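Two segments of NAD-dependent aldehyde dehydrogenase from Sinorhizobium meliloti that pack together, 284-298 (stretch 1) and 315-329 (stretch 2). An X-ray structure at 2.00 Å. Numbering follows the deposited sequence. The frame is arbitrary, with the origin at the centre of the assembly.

Stretch 1 (284-298) DLDAAADGIAYGVYH
Stretch 2 (315-329) GIRDALMERLLDISR

Two helices, 285-297 and 317-329, run in broadly the same direction, their axes crossing at -51° with a closest approach of 8.6 Å. The register is set where Ala289 CA lies 5.1 Å from Leu324 CA; Ala289 points its CB toward the second helix, 3.5 Å from Arg323 CB. Asp284 (chi1 t) caps the first helix, its OD2 accepting from Ala287 N at 3.0 Å, and Ile316 holds the N-cap position of the second.

The packing is mostly apolar: branched side chains meet one another and the alanines Ala289 and Ala293. Leu285 (t, p) places CD1 4.0 Å from Ile316 CD1 and 3.9 Å from Leu320 CD1. Leu320 and Leu324, both t, p, leave their backbone sideways yet bring their ends inward: Leu320 CD1 lies 3.6 Å from Ala289 N, and Leu324 CD1 sits 3.9 Å from both Ile292 CG2 (Ile292 m, m) and Ala293 CB. Ile327 (m, t) points toward the first helix, with CG2 3.8 Å from Ala293 CB and CD1 3.8 Å from Asp290 CA.

Two polar contacts join the helices, one near both C-termini and one from the start of the first helix to the middle of the second. Tyr297 (chi1 m) donates from OH to Ser328 OG at 3.0 Å; Ser328 (m) in turn donates OG to Leu324 O at 2.6 Å, a relay back to its own helix. Asp286 (m) OD2 and Arg323 NH1, 3.4 Å apart, form a salt bridge of charge alone, the oxygen well outside the guanidinium plane, though the modelled place of NH1 is less certain.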

# COMPACT_ATOMS: atom_id res chain seq x y z
N ASP A 284 -28.59 -20.15 -7.98
CA ASP A 284 -28.79 -21.45 -7.34
C ASP A 284 -29.96 -21.26 -6.37
O ASP A 284 -29.85 -20.59 -5.33
CB ASP A 284 -27.51 -21.91 -6.62
CG ASP A 284 -27.66 -23.29 -5.93
OD1 ASP A 284 -26.78 -24.15 -6.12
OD2 ASP A 284 -28.62 -23.55 -5.18
N LEU A 285 -31.11 -21.82 -6.73
CA LEU A 285 -32.34 -21.54 -6.00
C LEU A 285 -32.34 -22.02 -4.55
O LEU A 285 -32.79 -21.30 -3.66
CB LEU A 285 -33.53 -22.14 -6.72
CG LEU A 285 -34.85 -21.40 -6.50
CD1 LEU A 285 -34.80 -20.04 -7.21
CD2 LEU A 285 -36.00 -22.23 -7.06
N ASP A 286 -31.83 -23.23 -4.30
CA ASP A 286 -31.81 -23.75 -2.92
C ASP A 286 -30.91 -22.90 -2.04
O ASP A 286 -31.25 -22.60 -0.89
CB ASP A 286 -31.39 -25.23 -2.86
CG ASP A 286 -32.44 -26.17 -3.51
OD1 ASP A 286 -32.05 -27.21 -4.11
OD2 ASP A 286 -33.64 -25.84 -3.44
N ALA A 287 -29.75 -22.51 -2.58
CA ALA A 287 -28.81 -21.66 -1.85
C ALA A 287 -29.38 -20.26 -1.59
O ALA A 287 -29.27 -19.73 -0.49
CB ALA A 287 -27.49 -21.59 -2.58
N ALA A 288 -29.97 -19.67 -2.63
CA ALA A 288 -30.58 -18.35 -2.55
C ALA A 288 -31.71 -18.35 -1.52
O ALA A 288 -31.80 -17.44 -0.70
CB ALA A 288 -31.07 -17.88 -3.92
N ALA A 289 -32.56 -19.38 -1.54
CA ALA A 289 -33.68 -19.48 -0.59
C ALA A 289 -33.20 -19.51 0.88
O ALA A 289 -33.75 -18.81 1.72
CB ALA A 289 -34.52 -20.73 -0.90
N ASP A 290 -32.16 -20.30 1.15
CA ASP A 290 -31.56 -20.41 2.47
C ASP A 290 -30.94 -19.07 2.89
O ASP A 290 -31.09 -18.62 4.03
CB ASP A 290 -30.52 -21.55 2.44
CG ASP A 290 -29.77 -21.69 3.74
OD1 ASP A 290 -28.65 -21.13 3.86
OD2 ASP A 290 -30.30 -22.37 4.66
N GLY A 291 -30.24 -18.43 1.95
CA GLY A 291 -29.62 -17.13 2.20
C GLY A 291 -30.63 -16.02 2.44
O GLY A 291 -30.36 -15.08 3.20
N ILE A 292 -31.79 -16.10 1.78
CA ILE A 292 -32.87 -15.15 2.06
C ILE A 292 -33.39 -15.30 3.50
O ILE A 292 -33.52 -14.31 4.22
CB ILE A 292 -34.05 -15.25 1.01
CG1 ILE A 292 -33.58 -14.95 -0.42
CG2 ILE A 292 -35.17 -14.31 1.41
CD1 ILE A 292 -32.88 -13.58 -0.60
N ALA A 293 -33.67 -16.54 3.89
CA ALA A 293 -34.10 -16.85 5.25
C ALA A 293 -33.04 -16.34 6.26
O ALA A 293 -33.36 -15.63 7.21
CB ALA A 293 -34.28 -18.36 5.41
N TYR A 294 -31.78 -16.75 6.06
CA TYR A 294 -30.68 -16.30 6.91
C TYR A 294 -30.62 -14.77 6.98
O TYR A 294 -30.49 -14.19 8.05
CB TYR A 294 -29.36 -16.83 6.36
CG TYR A 294 -28.13 -16.59 7.23
CD1 TYR A 294 -28.24 -16.42 8.63
CD2 TYR A 294 -26.86 -16.56 6.67
CE1 TYR A 294 -27.10 -16.19 9.43
CE2 TYR A 294 -25.70 -16.35 7.47
CZ TYR A 294 -25.84 -16.17 8.83
OH TYR A 294 -24.70 -16.00 9.60
N GLY A 295 -30.74 -14.11 5.84
CA GLY A 295 -30.57 -12.65 5.76
C GLY A 295 -31.57 -11.89 6.59
O GLY A 295 -31.23 -10.85 7.16
N VAL A 296 -32.81 -12.39 6.65
CA VAL A 296 -33.88 -11.66 7.35
C VAL A 296 -34.08 -12.14 8.79
O VAL A 296 -34.44 -11.35 9.67
CB VAL A 296 -35.22 -11.62 6.53
CG1 VAL A 296 -35.82 -13.01 6.37
CG2 VAL A 296 -36.24 -10.66 7.19
N TYR A 297 -33.81 -13.42 9.03
CA TYR A 297 -34.01 -14.00 10.36
C TYR A 297 -32.81 -13.95 11.31
O TYR A 297 -32.96 -14.12 12.53
CB TYR A 297 -34.49 -15.44 10.24
CG TYR A 297 -35.77 -15.57 9.43
CD1 TYR A 297 -36.77 -14.60 9.53
CD2 TYR A 297 -35.98 -16.65 8.55
CE1 TYR A 297 -37.94 -14.69 8.78
CE2 TYR A 297 -37.17 -16.76 7.81
CZ TYR A 297 -38.13 -15.77 7.94
OH TYR A 297 -39.31 -15.83 7.25
N HIS A 298 -31.62 -13.76 10.76
CA HIS A 298 -30.42 -13.66 11.57
C HIS A 298 -30.64 -12.61 12.65
O HIS A 298 -31.07 -11.48 12.36
CB HIS A 298 -29.23 -13.26 10.70
CG HIS A 298 -27.97 -13.03 11.48
ND1 HIS A 298 -27.41 -14.00 12.27
CD2 HIS A 298 -27.19 -11.93 11.61
CE1 HIS A 298 -26.31 -13.52 12.84
NE2 HIS A 298 -26.17 -12.26 12.46
N GLY A 315 -39.43 -14.52 -13.15
CA GLY A 315 -39.45 -15.94 -13.52
C GLY A 315 -39.24 -16.94 -12.40
O GLY A 315 -39.69 -18.07 -12.49
N ILE A 316 -38.56 -16.52 -11.33
CA ILE A 316 -38.26 -17.48 -10.26
C ILE A 316 -38.92 -17.12 -8.96
O ILE A 316 -38.67 -17.77 -7.95
CB ILE A 316 -36.75 -17.64 -10.03
CG1 ILE A 316 -36.14 -16.28 -9.66
CG2 ILE A 316 -36.09 -18.29 -11.24
CD1 ILE A 316 -35.01 -16.38 -8.70
N ARG A 317 -39.78 -16.11 -8.99
CA ARG A 317 -40.47 -15.65 -7.81
C ARG A 317 -41.15 -16.81 -7.10
O ARG A 317 -40.93 -16.98 -5.92
CB ARG A 317 -41.48 -14.56 -8.16
CG ARG A 317 -42.17 -13.91 -6.93
CD ARG A 317 -43.53 -14.53 -6.65
NE ARG A 317 -44.22 -13.87 -5.54
CZ ARG A 317 -45.11 -14.46 -4.74
NH1 ARG A 317 -45.42 -15.74 -4.89
NH2 ARG A 317 -45.69 -13.76 -3.77
N ASP A 318 -41.96 -17.60 -7.82
CA ASP A 318 -42.75 -18.64 -7.16
C ASP A 318 -41.88 -19.77 -6.65
O ASP A 318 -42.08 -20.27 -5.54
CB ASP A 318 -43.84 -19.19 -8.10
CG ASP A 318 -44.93 -18.17 -8.39
OD1 ASP A 318 -45.25 -17.34 -7.51
OD2 ASP A 318 -45.49 -18.19 -9.50
N ALA A 319 -40.87 -20.17 -7.43
CA ALA A 319 -40.01 -21.26 -6.99
C ALA A 319 -39.21 -20.87 -5.73
O ALA A 319 -38.98 -21.70 -4.85
CB ALA A 319 -39.08 -21.72 -8.11
N LEU A 320 -38.83 -19.59 -5.65
CA LEU A 320 -38.00 -19.12 -4.54
C LEU A 320 -38.87 -19.00 -3.29
O LEU A 320 -38.49 -19.48 -2.24
CB LEU A 320 -37.32 -17.78 -4.86
CG LEU A 320 -36.33 -17.26 -3.80
CD1 LEU A 320 -34.99 -18.03 -3.89
CD2 LEU A 320 -36.09 -15.80 -4.02
N MSE A 321 -40.03 -18.37 -3.43
CA MSE A 321 -41.01 -18.22 -2.34
C MSE A 321 -41.39 -19.55 -1.70
O MSE A 321 -41.41 -19.68 -0.48
CB MSE A 321 -42.26 -17.47 -2.83
CG MSE A 321 -43.20 -17.00 -1.73
SE MSE A 321 -42.26 -15.86 -0.36
CE MSE A 321 -42.13 -14.20 -1.39
N GLU A 322 -41.69 -20.55 -2.53
CA GLU A 322 -42.03 -21.91 -2.05
C GLU A 322 -40.91 -22.50 -1.16
O GLU A 322 -41.17 -23.12 -0.13
CB GLU A 322 -42.28 -22.80 -3.28
CG GLU A 322 -43.02 -24.10 -3.07
CD GLU A 322 -43.29 -24.80 -4.42
OE1 GLU A 322 -43.98 -24.21 -5.29
OE2 GLU A 322 -42.79 -25.94 -4.62
N ARG A 323 -39.66 -22.31 -1.57
CA ARG A 323 -38.51 -22.80 -0.80
C ARG A 323 -38.30 -21.97 0.49
O ARG A 323 -38.05 -22.53 1.56
CB ARG A 323 -37.25 -22.81 -1.67
CG ARG A 323 -37.18 -24.08 -2.52
CD ARG A 323 -36.31 -23.98 -3.78
NE ARG A 323 -36.92 -24.87 -4.78
CZ ARG A 323 -36.37 -25.26 -5.92
NH1 ARG A 323 -35.16 -24.86 -6.27
NH2 ARG A 323 -37.05 -26.08 -6.72
N LEU A 324 -38.43 -20.66 0.36
CA LEU A 324 -38.29 -19.74 1.50
C LEU A 324 -39.34 -20.01 2.58
O LEU A 324 -39.02 -20.07 3.76
CB LEU A 324 -38.39 -18.30 1.04
CG LEU A 324 -38.44 -17.28 2.18
CD1 LEU A 324 -37.13 -17.29 3.00
CD2 LEU A 324 -38.73 -15.92 1.63
N LEU A 325 -40.59 -20.20 2.17
CA LEU A 325 -41.66 -20.47 3.13
C LEU A 325 -41.52 -21.82 3.80
O LEU A 325 -41.83 -21.97 4.99
CB LEU A 325 -43.03 -20.30 2.48
CG LEU A 325 -43.36 -18.88 2.02
CD1 LEU A 325 -44.67 -18.95 1.23
CD2 LEU A 325 -43.48 -17.89 3.17
N ASP A 326 -41.03 -22.81 3.06
CA ASP A 326 -40.77 -24.11 3.67
C ASP A 326 -39.73 -24.01 4.79
O ASP A 326 -39.91 -24.59 5.87
CB ASP A 326 -40.34 -25.13 2.62
CG ASP A 326 -40.43 -26.56 3.13
OD1 ASP A 326 -41.52 -26.94 3.64
OD2 ASP A 326 -39.43 -27.31 3.03
N ILE A 327 -38.65 -23.27 4.55
CA ILE A 327 -37.65 -23.06 5.60
C ILE A 327 -38.29 -22.30 6.76
O ILE A 327 -38.12 -22.66 7.93
CB ILE A 327 -36.37 -22.33 5.07
CG1 ILE A 327 -35.59 -23.26 4.12
CG2 ILE A 327 -35.47 -21.92 6.21
CD1 ILE A 327 -34.60 -22.55 3.14
N SER A 328 -39.09 -21.29 6.44
CA SER A 328 -39.61 -20.40 7.45
C SER A 328 -40.59 -21.11 8.39
O SER A 328 -40.67 -20.76 9.58
CB SER A 328 -40.20 -19.13 6.82
OG SER A 328 -39.26 -18.54 5.91
N ARG A 329 -41.30 -22.12 7.87
CA ARG A 329 -42.24 -22.91 8.69
C ARG A 329 -41.52 -23.85 9.66
O ARG A 329 -42.11 -24.25 10.67
CB ARG A 329 -43.07 -23.85 7.80
CG ARG A 329 -44.04 -23.21 6.91
CD ARG A 329 -44.95 -24.29 6.34
NE ARG A 329 -44.34 -25.05 5.25
CZ ARG A 329 -44.54 -24.76 3.97
NH1 ARG A 329 -45.32 -23.74 3.62
NH2 ARG A 329 -43.96 -25.49 3.04